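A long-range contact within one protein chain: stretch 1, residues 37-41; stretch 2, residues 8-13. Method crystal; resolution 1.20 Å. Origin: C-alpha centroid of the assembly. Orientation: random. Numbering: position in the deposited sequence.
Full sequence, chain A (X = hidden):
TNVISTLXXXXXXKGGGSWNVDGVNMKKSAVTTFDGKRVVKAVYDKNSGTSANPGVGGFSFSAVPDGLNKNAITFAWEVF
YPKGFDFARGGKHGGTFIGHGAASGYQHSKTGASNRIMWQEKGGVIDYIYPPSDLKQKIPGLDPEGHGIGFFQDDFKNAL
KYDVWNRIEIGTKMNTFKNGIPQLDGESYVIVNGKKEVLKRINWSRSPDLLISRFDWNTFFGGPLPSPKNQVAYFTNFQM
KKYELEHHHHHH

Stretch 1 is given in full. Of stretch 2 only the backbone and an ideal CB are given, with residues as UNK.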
# COMPACT_ATOMS: atom_id res chain seq x y z
N LYS A 37 -1.08 -22.51 -1.11
CA LYS A 37 -0.90 -21.34 -1.95
C LYS A 37 0.56 -20.94 -2.04
O LYS A 37 1.36 -21.23 -1.11
CB LYS A 37 -1.65 -20.14 -1.38
CG LYS A 37 -3.15 -20.37 -1.18
CD LYS A 37 -3.75 -19.18 -0.44
CE LYS A 37 -5.22 -19.43 -0.08
NZ LYS A 37 -6.05 -19.44 -1.31
N ARG A 38 0.89 -20.27 -3.17
CA ARG A 38 2.25 -19.73 -3.31
C ARG A 38 2.22 -18.37 -2.63
O ARG A 38 1.36 -17.59 -3.05
CB ARG A 38 2.67 -19.66 -4.78
CG ARG A 38 4.18 -19.57 -4.92
CD ARG A 38 4.84 -20.90 -4.59
NE ARG A 38 6.26 -20.91 -4.82
CZ ARG A 38 7.23 -21.54 -4.18
NH1 ARG A 38 7.00 -22.32 -3.15
NH2 ARG A 38 8.51 -21.43 -4.53
N VAL A 39 3.05 -18.15 -1.62
CA VAL A 39 2.96 -16.96 -0.81
C VAL A 39 4.34 -16.37 -0.60
O VAL A 39 5.36 -16.98 -0.88
CB VAL A 39 2.38 -17.32 0.59
CG1 VAL A 39 1.09 -18.10 0.46
CG2 VAL A 39 3.40 -18.07 1.42
N VAL A 40 4.35 -15.13 -0.06
CA VAL A 40 5.57 -14.64 0.59
C VAL A 40 5.32 -14.73 2.09
O VAL A 40 4.34 -14.20 2.61
CB VAL A 40 5.93 -13.20 0.19
CG1 VAL A 40 7.27 -12.84 0.85
CG2 VAL A 40 6.04 -13.06 -1.32
N LYS A 41 6.23 -15.47 2.76
CA LYS A 41 6.27 -15.50 4.22
C LYS A 41 7.04 -14.25 4.64
O LYS A 41 8.26 -14.20 4.43
CB LYS A 41 6.94 -16.77 4.70
CG LYS A 41 7.06 -16.91 6.23
CD LYS A 41 7.97 -18.12 6.55
CE LYS A 41 7.88 -18.56 7.98
NZ LYS A 41 8.38 -19.94 8.23
N UNK A 8 3.04 -13.49 -10.57
CA UNK A 8 3.52 -14.84 -10.30
C UNK A 8 4.71 -14.76 -9.35
O UNK A 8 5.81 -14.29 -9.69
CB UNK A 8 3.90 -15.56 -11.60
N UNK A 9 4.53 -15.17 -8.10
CA UNK A 9 5.58 -15.02 -7.10
C UNK A 9 6.80 -15.91 -7.41
O UNK A 9 7.88 -15.66 -6.90
CB UNK A 9 5.03 -15.35 -5.71
N UNK A 10 6.61 -16.91 -8.27
CA UNK A 10 7.80 -17.67 -8.68
C UNK A 10 8.72 -16.85 -9.58
O UNK A 10 9.88 -17.26 -9.83
CB UNK A 10 7.38 -18.95 -9.40
N UNK A 11 8.22 -15.69 -10.04
CA UNK A 11 9.11 -14.80 -10.79
C UNK A 11 9.52 -13.55 -10.00
O UNK A 11 10.09 -12.60 -10.58
CB UNK A 11 8.43 -14.38 -12.09
N UNK A 12 9.24 -13.48 -8.68
CA UNK A 12 9.41 -12.25 -7.94
C UNK A 12 10.82 -11.65 -8.07
O UNK A 12 10.88 -10.43 -8.22
CB UNK A 12 9.09 -12.50 -6.47
N UNK A 13 11.84 -12.49 -8.06
CA UNK A 13 13.21 -11.93 -8.14
C UNK A 13 13.80 -12.20 -9.52
O UNK A 13 15.02 -12.14 -9.63
CB UNK A 13 14.11 -12.53 -7.06

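Position 8 opens the stretch with its CA-to-CB bond pointing away from the strand, and nothing of stretch 1 lies within 5.5 Å of its ideal CB. Stretch 1 sets no demand here, but the local backbone does: the chain turns directly afterwards, leaving the amide N of position 10 free to be met by a short acceptor. Asp, Asn, Ser or Thr would all serve. The deposited residue is Asp-8. Its OD2 accepts a hydrogen bond from the N of position 10 at 2.9 Å, and its backbone O takes another from the N of position 11 at 2.8 Å, so the turn is tied from both side chain and main chain.

Position 9 is where the two stretches come nearest in register, its CA 6.9 Å from the CA of Arg-38. CA-to-CB points toward the strand, and the ideal CB sits 4.4 Å from Arg-38 CG, 5.1 Å from Val-40 CG2 and 5.1 Å from Val-39 O. The angles, -67/-17, suit a 3-10 turn and leave the choice of side chain largely to the strand. What the strand offers is aliphatic carbon and a stretch of its own backbone, so a medium apolar chain fits: Leu, Ile or Met, with Val reaching less far. The deposited residue is Leu-9, in the m, t rotamer. Its CD1 lies against the strand backbone, 3.6 Å from Arg-38 O and 3.6 Å from Val-39 C, and both its methyls reach Val-40 CG2, CD2 at 3.9 Å and CD1 at 4.0 Å. One branched side chain thus covers both main chain and a methyl.

Position 10 sends CA-to-CB sideways, its ideal CB 5.1 Å from Arg-38 NE. The arginine chain extends past this point with its guanidinium, a row of donors carrying positive charge. A side chain with an acceptor would suit: Asn, Asp, Gln or Glu. The deposited residue is Asn-10, whose end comes nearer than its CB and lies at the edge of the guanidinium, near its plane. The modelled ND2 is 2.8 Å from Arg-38 NE, but the amide is probably turned over, so the assignment of its atoms stays open.

Position 11 is out of reach of the strand, and its side chain could be almost anything as far as this contact is concerned. It is Leu-11, which contributes nothing across the interface.

Position 12 points toward the strand again, but from farther off, with nothing within 5.5 Å of its ideal CB. Only a side chain of some length can bridge that gap, and the group awaiting it is the Val-40 CG2 methyl, so Leu, Met or Phe would be reasonable. Leu-12 is found, its CD2 4.2 Å from Val-40 CG2, which is thereby shared with position 9. Leu-12 N also gives a backbone hydrogen bond to Leu-9 O at 3.1 Å.

Position 13 lies beyond the strand's reach, in space that stretch 1 leaves open, and a polar residue is as fitting as any. Thr-13 is deposited, and touches a crystal neighbour.

Stretch 2 8-13: DLNLLT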
# COMPACT_ATOMS: atom_id res chain seq x y z
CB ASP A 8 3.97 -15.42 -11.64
CG ASP A 8 4.47 -16.84 -11.49
OD1 ASP A 8 4.68 -17.48 -12.57
OD2 ASP A 8 4.67 -17.35 -10.36
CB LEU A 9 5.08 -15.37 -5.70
CG LEU A 9 4.07 -14.37 -5.15
CD1 LEU A 9 3.56 -14.91 -3.83
CD2 LEU A 9 4.66 -12.99 -4.99
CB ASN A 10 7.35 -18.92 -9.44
CG ASN A 10 6.64 -19.87 -8.49
OD1 ASN A 10 5.63 -20.46 -8.86
ND2 ASN A 10 7.19 -19.94 -7.30
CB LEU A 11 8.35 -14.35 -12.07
CG LEU A 11 7.96 -15.52 -13.01
CD1 LEU A 11 7.15 -14.96 -14.18
CD2 LEU A 11 9.17 -16.26 -13.49
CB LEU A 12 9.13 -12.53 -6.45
CG LEU A 12 9.11 -11.27 -5.56
CD1 LEU A 12 8.03 -10.30 -5.97
CD2 LEU A 12 8.94 -11.74 -4.13
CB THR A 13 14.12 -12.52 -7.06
OG1 THR A 13 14.12 -13.97 -7.20
CG2 THR A 13 13.66 -12.16 -5.67
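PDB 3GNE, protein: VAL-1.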